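Local coordinates for isomerase/lactonizing enzyme (Agrobacterium tumefaciens, PDB 1RVK), which is of unknown function but, as a magnesium-binding member of the enolase superfamily, probably abstracts a proton alpha to a carboxylate in an isomerase or lactonizing reaction, at residues 80-83 with 84-88; 98-101 with 102-106; 72-75 with 76-79. One frame throughout, in Å; residues are numbered along the deposited sequence.

Interaction 1 of 3, residues 80-83 with 84-88; sequences RLWQ and DLAHW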
loop_
_atom_site.group_PDB
_atom_site.type_symbol
_atom_site.label_atom_id
_atom_site.label_comp_id
_atom_site.label_asym_id
_atom_site.label_seq_id
_atom_site.Cartn_x
_atom_site.Cartn_y
_atom_site.Cartn_z
ATOM N N ARG A 80 10.198 -17.364 12.768
ATOM C CA ARG A 80 10.266 -17.410 14.226
ATOM C C ARG A 80 10.240 -16.009 14.820
ATOM O O ARG A 80 9.567 -15.766 15.820
ATOM C CB ARG A 80 11.535 -18.134 14.689
ATOM C CG ARG A 80 11.706 -18.155 16.211
ATOM C CD ARG A 80 12.813 -19.112 16.632
ATOM N NE ARG A 80 14.128 -18.720 16.129
ATOM C CZ ARG A 80 14.868 -17.738 16.636
ATOM N NH1 ARG A 80 14.427 -17.032 17.671
ATOM N NH2 ARG A 80 16.057 -17.466 16.113
ATOM N N LEU A 81 10.962 -15.083 14.199
ATOM C CA LEU A 81 11.009 -13.719 14.709
ATOM C C LEU A 81 9.676 -12.992 14.532
ATOM O O LEU A 81 9.251 -12.242 15.414
ATOM C CB LEU A 81 12.150 -12.946 14.037
ATOM C CG LEU A 81 13.534 -13.557 14.304
ATOM C CD1 LEU A 81 14.610 -12.777 13.560
ATOM C CD2 LEU A 81 13.813 -13.545 15.794
ATOM N N TRP A 82 9.008 -13.223 13.404
ATOM C CA TRP A 82 7.720 -12.579 13.167
ATOM C C TRP A 82 6.712 -13.104 14.178
ATOM O O TRP A 82 5.952 -12.338 14.769
ATOM C CB TRP A 82 7.208 -12.871 11.753
ATOM C CG TRP A 82 6.010 -12.043 11.386
ATOM C CD1 TRP A 82 6.012 -10.789 10.842
ATOM C CD2 TRP A 82 4.636 -12.385 11.599
ATOM N NE1 TRP A 82 4.723 -10.327 10.706
ATOM C CE2 TRP A 82 3.859 -11.286 11.164
ATOM C CE3 TRP A 82 3.984 -13.512 12.120
ATOM C CZ2 TRP A 82 2.461 -11.281 11.235
ATOM C CZ3 TRP A 82 2.590 -13.506 12.192
ATOM C CH2 TRP A 82 1.847 -12.395 11.751
ATOM N N GLN A 83 6.707 -14.419 14.379
ATOM C CA GLN A 83 5.776 -15.018 15.325
ATOM C C GLN A 83 6.049 -14.536 16.747
ATOM O O GLN A 83 5.115 -14.370 17.531
ATOM C CB GLN A 83 5.844 -16.550 15.251
ATOM C CG GLN A 83 5.420 -17.136 13.891
ATOM C CD GLN A 83 3.909 -17.109 13.637
ATOM O OE1 GLN A 83 3.444 -17.476 12.552
ATOM N NE2 GLN A 83 3.143 -16.686 14.633
ATOM N N ASP A 84 7.317 -14.298 17.087
ATOM C CA ASP A 84 7.639 -13.808 18.431
ATOM C C ASP A 84 7.041 -12.422 18.653
ATOM O O ASP A 84 6.513 -12.133 19.725
ATOM C CB ASP A 84 9.152 -13.730 18.664
ATOM C CG ASP A 84 9.779 -15.083 18.968
ATOM O OD1 ASP A 84 9.060 -16.005 19.415
ATOM O OD2 ASP A 84 11.005 -15.214 18.775
ATOM N N LEU A 85 7.143 -11.563 17.644
ATOM C CA LEU A 85 6.601 -10.208 17.728
ATOM C C LEU A 85 5.072 -10.244 17.766
ATOM O O LEU A 85 4.442 -9.504 18.522
ATOM C CB LEU A 85 7.051 -9.386 16.521
ATOM C CG LEU A 85 8.154 -8.321 16.563
ATOM C CD1 LEU A 85 8.834 -8.250 17.906
ATOM C CD2 LEU A 85 9.142 -8.618 15.452
ATOM N N ALA A 86 4.479 -11.104 16.944
ATOM C CA ALA A 86 3.023 -11.220 16.891
ATOM C C ALA A 86 2.471 -11.628 18.255
ATOM O O ALA A 86 1.434 -11.137 18.692
ATOM C CB ALA A 86 2.618 -12.248 15.831
ATOM N N HIS A 87 3.188 -12.526 18.921
ATOM C CA HIS A 87 2.803 -13.031 20.231
ATOM C C HIS A 87 2.793 -11.945 21.307
ATOM O O HIS A 87 2.056 -12.047 22.285
ATOM C CB HIS A 87 3.763 -14.163 20.629
ATOM C CG HIS A 87 3.682 -14.561 22.072
ATOM N ND1 HIS A 87 4.803 -14.750 22.852
ATOM C CD2 HIS A 87 2.619 -14.805 22.875
ATOM C CE1 HIS A 87 4.434 -15.090 24.074
ATOM N NE2 HIS A 87 3.115 -15.130 24.115
ATOM N N TRP A 88 3.605 -10.906 21.129
ATOM C CA TRP A 88 3.685 -9.825 22.113
ATOM C C TRP A 88 2.732 -8.661 21.867
ATOM O O TRP A 88 2.649 -7.745 22.685
ATOM C CB TRP A 88 5.116 -9.274 22.178
ATOM C CG TRP A 88 6.085 -10.144 22.924
ATOM C CD1 TRP A 88 5.823 -11.339 23.533
ATOM C CD2 TRP A 88 7.471 -9.868 23.159
ATOM N NE1 TRP A 88 6.964 -11.824 24.136
ATOM C CE2 TRP A 88 7.989 -10.939 23.922
ATOM C CE3 TRP A 88 8.327 -8.816 22.801
ATOM C CZ2 TRP A 88 9.326 -10.989 24.332
ATOM C CZ3 TRP A 88 9.657 -8.865 23.211
ATOM C CH2 TRP A 88 10.140 -9.948 23.969
HETATM O O HOH W 1 8.437 -17.836 17.523
HETATM O O HOH W 2 12.201 -17.463 19.509
#
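One face of the W82 indole receives the methyl of A86, which sits one helical turn further along. CB of A86 lies 4.2 Å from the centroid of the six-membered ring, 24° off its normal, a CH-pi contact displaced toward the rim, with CE3, CZ3 and CH2 over the methyl. CD of Q83 lies at the indole's edge, in plane. A chi1 of -170° sets CG of W82 beside the carbonyl carbon and opposite the backbone N. NE1 donates to the carbonyl of G287, a bond that probably holds the ring's rotation, while K263, H264 and W265 of helix 263-272 also pack on it. D84 O lies over one face of the W88 ring, toward its rim.

The guanidinium of R80 has water 2 at its edge, in plane. OD2 of D84 stands obliquely to the group, the guanidinium and carboxylate planes being 62° apart. R80 NH1 and D84 OD2 are separated by 4.0 Å, too far for a direct salt bridge, and water 2 closes the gap by accepting from NH1 and donating to OD2. Water 1 donates to D84 OD1, 2.7 Å away, and also to the R80 carbonyl, which already takes the amide of D84. The stronger partners of R80 are D77 and E73, both bound through NH2.

Behind these side chains run four successive i to i+4 backbone bonds. L81 and L85 turn to helices 59-70 and 98-116. Together these features make 78-89 an amphipathic alpha-helix of the enolase-superfamily N-terminal capping domain, with W82 reaching across to the barrel domain.

Interaction 2 of 3, residues 98-101 with 102-106; sequences DRTL and AVVDC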
loop_
_atom_site.group_PDB
_atom_site.type_symbol
_atom_site.label_atom_id
_atom_site.label_comp_id
_atom_site.label_asym_id
_atom_site.label_seq_id
_atom_site.Cartn_x
_atom_site.Cartn_y
_atom_site.Cartn_z
ATOM N N ASP A 98 0.749 -3.546 13.875
ATOM C CA ASP A 98 1.069 -4.295 12.663
ATOM C C ASP A 98 2.063 -3.474 11.849
ATOM O O ASP A 98 2.890 -4.027 11.121
ATOM C CB ASP A 98 -0.182 -4.556 11.811
ATOM C CG ASP A 98 -1.168 -5.495 12.480
ATOM O OD1 ASP A 98 -0.762 -6.249 13.391
ATOM O OD2 ASP A 98 -2.353 -5.491 12.077
ATOM N N ARG A 99 1.975 -2.153 11.970
ATOM C CA ARG A 99 2.889 -1.272 11.255
ATOM C C ARG A 99 4.325 -1.500 11.725
ATOM O O ARG A 99 5.252 -1.489 10.919
ATOM C CB ARG A 99 2.501 0.200 11.453
ATOM C CG ARG A 99 1.296 0.647 10.630
ATOM C CD ARG A 99 1.543 0.462 9.135
ATOM N NE ARG A 99 2.530 1.397 8.599
ATOM C CZ ARG A 99 2.290 2.679 8.339
ATOM N NH1 ARG A 99 3.253 3.452 7.853
ATOM N NH2 ARG A 99 1.086 3.191 8.554
ATOM N N THR A 100 4.516 -1.701 13.027
ATOM C CA THR A 100 5.866 -1.947 13.538
ATOM C C THR A 100 6.350 -3.311 13.040
ATOM O O THR A 100 7.506 -3.469 12.649
ATOM C CB THR A 100 5.906 -1.925 15.085
ATOM O OG1 THR A 100 5.578 -0.612 15.551
ATOM C CG2 THR A 100 7.296 -2.290 15.592
ATOM N N LEU A 101 5.461 -4.300 13.053
ATOM C CA LEU A 101 5.814 -5.630 12.574
ATOM C C LEU A 101 6.243 -5.572 11.108
ATOM O O LEU A 101 7.193 -6.241 10.700
ATOM C CB LEU A 101 4.612 -6.575 12.707
ATOM C CG LEU A 101 4.347 -7.307 14.026
ATOM C CD1 LEU A 101 5.308 -8.467 14.132
ATOM C CD2 LEU A 101 4.477 -6.367 15.214
ATOM N N ALA A 102 5.539 -4.767 10.317
ATOM C CA ALA A 102 5.834 -4.647 8.893
ATOM C C ALA A 102 7.226 -4.106 8.594
ATOM O O ALA A 102 7.935 -4.648 7.743
ATOM C CB ALA A 102 4.787 -3.769 8.213
ATOM N N VAL A 103 7.620 -3.042 9.287
ATOM C CA VAL A 103 8.928 -2.444 9.042
ATOM C C VAL A 103 10.055 -3.384 9.448
ATOM O O VAL A 103 11.062 -3.495 8.748
ATOM C CB VAL A 103 9.089 -1.109 9.795
ATOM C CG1 VAL A 103 10.321 -0.366 9.272
ATOM C CG2 VAL A 103 7.850 -0.260 9.607
ATOM N N VAL A 104 9.886 -4.063 10.577
ATOM C CA VAL A 104 10.903 -4.993 11.049
ATOM C C VAL A 104 11.046 -6.169 10.082
ATOM O O VAL A 104 12.158 -6.561 9.726
ATOM C CB VAL A 104 10.558 -5.531 12.450
ATOM C CG1 VAL A 104 11.574 -6.582 12.867
ATOM C CG2 VAL A 104 10.544 -4.391 13.455
ATOM N N ASP A 105 9.917 -6.728 9.660
ATOM C CA ASP A 105 9.920 -7.858 8.734
ATOM C C ASP A 105 10.564 -7.434 7.412
ATOM O O ASP A 105 11.340 -8.183 6.823
ATOM C CB ASP A 105 8.482 -8.339 8.486
ATOM C CG ASP A 105 8.417 -9.581 7.611
ATOM O OD1 ASP A 105 8.864 -10.660 8.057
ATOM O OD2 ASP A 105 7.913 -9.480 6.474
ATOM N N CYS A 106 10.250 -6.228 6.951
ATOM C CA CYS A 106 10.819 -5.742 5.696
ATOM C C CYS A 106 12.330 -5.565 5.790
ATOM O O CYS A 106 13.055 -5.926 4.866
ATOM C CB CYS A 106 10.156 -4.428 5.278
ATOM S SG CYS A 106 8.504 -4.665 4.572
#
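V103 and V104 each lay a methyl against a carbonyl oxygen of the preceding turn. CG2 of V103 comes within 3.2 Å of R99 O, and CG2 of V104 within 3.3 Å of T100 O. In both valines CG1 is anti to the backbone N (chi1 -167° and 175°), which sends CG2 toward those oxygens. The same two carbonyls accept the valine amides: V104 N to T100 O is 3.2 Å, while V103 N to R99 O is slightly longer. A102 and D105 bond likewise to D98 O and L101 O. CB of A102 also rests 3.5 Å from D98 O, and CB of D105 3.3 Å from L101 O.

Alpha-helix 98-116 belongs to the N-terminal domain of the mandelate racemase type, packed among two helices and a strand. L101 meets W82, L85 and Q89 of helix 78-89; T100 and V104 face V66 of helix 59-70; V103 lies on S50 and T52 of strand 47-52. Polar ends are held from outside the segments: D98 OD1 by Q89 and K263, T100 OG1 by the carbonyl of I56, and D105 OD1 by T290.

The chemistry is thus main-chain hydrogen bonding sheathed in aliphatic carbon. Each carbonyl is occupied by an amide within its own helix, while the buried T100 hydroxyl and D105 carboxylate have partners on other elements, so polar groups are accommodated in this apolar interior.

Interaction 3 of 3, residues 72-75 with 76-79; sequences GEDH and RDRE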
loop_
_atom_site.group_PDB
_atom_site.type_symbol
_atom_site.label_atom_id
_atom_site.label_comp_id
_atom_site.label_asym_id
_atom_site.label_seq_id
_atom_site.Cartn_x
_atom_site.Cartn_y
_atom_site.Cartn_z
ATOM N N GLY A 72 20.785 -10.824 18.957
ATOM C CA GLY A 72 21.343 -12.129 19.274
ATOM C C GLY A 72 20.691 -13.290 18.548
ATOM O O GLY A 72 20.989 -14.455 18.822
ATOM N N GLU A 73 19.816 -12.977 17.600
ATOM C CA GLU A 73 19.099 -14.004 16.855
ATOM C C GLU A 73 19.571 -14.117 15.403
ATOM O O GLU A 73 20.052 -13.148 14.823
ATOM C CB GLU A 73 17.602 -13.677 16.893
ATOM C CG GLU A 73 16.711 -14.815 17.351
ATOM C CD GLU A 73 17.134 -15.398 18.687
ATOM O OE1 GLU A 73 17.096 -14.682 19.710
ATOM O OE2 GLU A 73 17.507 -16.584 18.710
ATOM N N ASP A 74 19.430 -15.311 14.830
ATOM C CA ASP A 74 19.805 -15.573 13.438
ATOM C C ASP A 74 18.807 -14.778 12.600
ATOM O O ASP A 74 17.607 -15.041 12.656
ATOM C CB ASP A 74 19.658 -17.071 13.148
ATOM C CG ASP A 74 20.133 -17.461 11.759
ATOM O OD1 ASP A 74 20.013 -16.647 10.818
ATOM O OD2 ASP A 74 20.616 -18.606 11.605
ATOM N N HIS A 75 19.291 -13.812 11.824
ATOM C CA HIS A 75 18.389 -12.977 11.026
ATOM C C HIS A 75 17.546 -13.729 9.998
ATOM O O HIS A 75 16.522 -13.220 9.543
ATOM C CB HIS A 75 19.168 -11.872 10.303
ATOM C CG HIS A 75 19.891 -12.340 9.076
ATOM N ND1 HIS A 75 21.117 -12.970 9.126
ATOM C CD2 HIS A 75 19.554 -12.278 7.766
ATOM C CE1 HIS A 75 21.504 -13.274 7.898
ATOM N NE2 HIS A 75 20.574 -12.865 7.054
ATOM N N ARG A 76 17.974 -14.930 9.629
ATOM C CA ARG A 76 17.258 -15.716 8.629
ATOM C C ARG A 76 16.004 -16.401 9.160
ATOM O O ARG A 76 15.207 -16.922 8.385
ATOM C CB ARG A 76 18.191 -16.778 8.037
ATOM C CG ARG A 76 19.438 -16.214 7.376
ATOM C CD ARG A 76 20.403 -17.331 7.024
ATOM N NE ARG A 76 20.825 -18.062 8.217
ATOM C CZ ARG A 76 21.549 -19.176 8.197
ATOM N NH1 ARG A 76 21.888 -19.769 9.334
ATOM N NH2 ARG A 76 21.928 -19.702 7.040
ATOM N N ASP A 77 15.843 -16.418 10.478
ATOM C CA ASP A 77 14.686 -17.053 11.101
ATOM C C ASP A 77 13.492 -16.109 11.121
ATOM O O ASP A 77 12.870 -15.903 12.164
ATOM C CB ASP A 77 15.034 -17.464 12.529
ATOM C CG ASP A 77 16.054 -18.581 12.580
ATOM O OD1 ASP A 77 16.655 -18.777 13.655
ATOM O OD2 ASP A 77 16.248 -19.270 11.553
ATOM N N ARG A 78 13.170 -15.556 9.956
ATOM C CA ARG A 78 12.070 -14.606 9.816
ATOM C C ARG A 78 10.724 -15.086 10.342
ATOM O O ARG A 78 9.966 -14.301 10.913
ATOM C CB ARG A 78 11.928 -14.193 8.351
ATOM C CG ARG A 78 13.134 -13.437 7.807
ATOM C CD ARG A 78 12.884 -12.989 6.379
ATOM N NE ARG A 78 12.777 -14.118 5.463
ATOM C CZ ARG A 78 13.815 -14.758 4.935
ATOM N NH1 ARG A 78 13.615 -15.781 4.113
ATOM N NH2 ARG A 78 15.051 -14.369 5.213
ATOM N N GLU A 79 10.406 -16.360 10.143
ATOM C CA GLU A 79 9.131 -16.868 10.629
ATOM C C GLU A 79 9.115 -16.886 12.158
ATOM O O GLU A 79 8.140 -16.462 12.778
ATOM C CB GLU A 79 8.863 -18.272 10.080
ATOM C CG GLU A 79 7.486 -18.832 10.437
ATOM C CD GLU A 79 6.335 -18.007 9.875
ATOM O OE1 GLU A 79 6.574 -17.138 9.009
ATOM O OE2 GLU A 79 5.180 -18.239 10.294
HETATM O O HOH W 3 16.155 -12.414 6.960
#
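D74 carries its carboxylate carbon anti to the backbone N (chi1 -175°), and R76 bends at chi3, so that the guanidinium meets the two oxygens with its NE/NH1 edge. In H75, chi1 of 78° sets CG between the backbone N and the carbonyl carbon, and the imidazole is met on one face by CG of R76, 3.7 Å from the ring centroid in a CH-pi contact. NE of R76 donates to D74 OD1 at 3.1 Å and NH1 to D74 OD2 at 2.9 Å, each oxygen offering its syn lone pair. The two flat groups are 15° apart, nearly coplanar. OD1 has a second donor, the backbone N of R76, 2.9 Å away on the anti side and tilted out of the carboxylate plane. The carboxylate therefore grips both the main chain and the side chain of one residue.

D74 and R76 are the first and third residues of a type I beta turn, D74 to D77, closed by D77 N to D74 O at 3.1 Å with the donor above the carbonyl plane. The turn leads from the loop after helix 59-70 into helix 78-89, and D77, at the N-cap position without a capping bond from its side chain, is the centre of an inverse gamma turn.

ND1 of H75 binds the carbonyl of M1. Water 3 donates to H75 O and accepts from R78 NH2 at 2.8 Å, while the R78 guanidinium makes a cation-pi contact with W109.

All three contacts lie in the N-terminal domain, at increasing depth: interaction 3 is at the surface, interaction 1 partly buried and interaction 2 buried. Interactions 3 and 1 share helix 78-89, the former at its entry and the latter along its body, and are joined by both a salt bridge and apolar packing. Interaction 2 belongs to the next helix, 98-116, and meets interaction 1 through side-chain packing between the two helices; it does not touch interaction 3. The chemistry follows depth, from a direct ion pair in the turn, through a water-bridged pair beside an aromatic contact, to aliphatic side chains around backbone bonds.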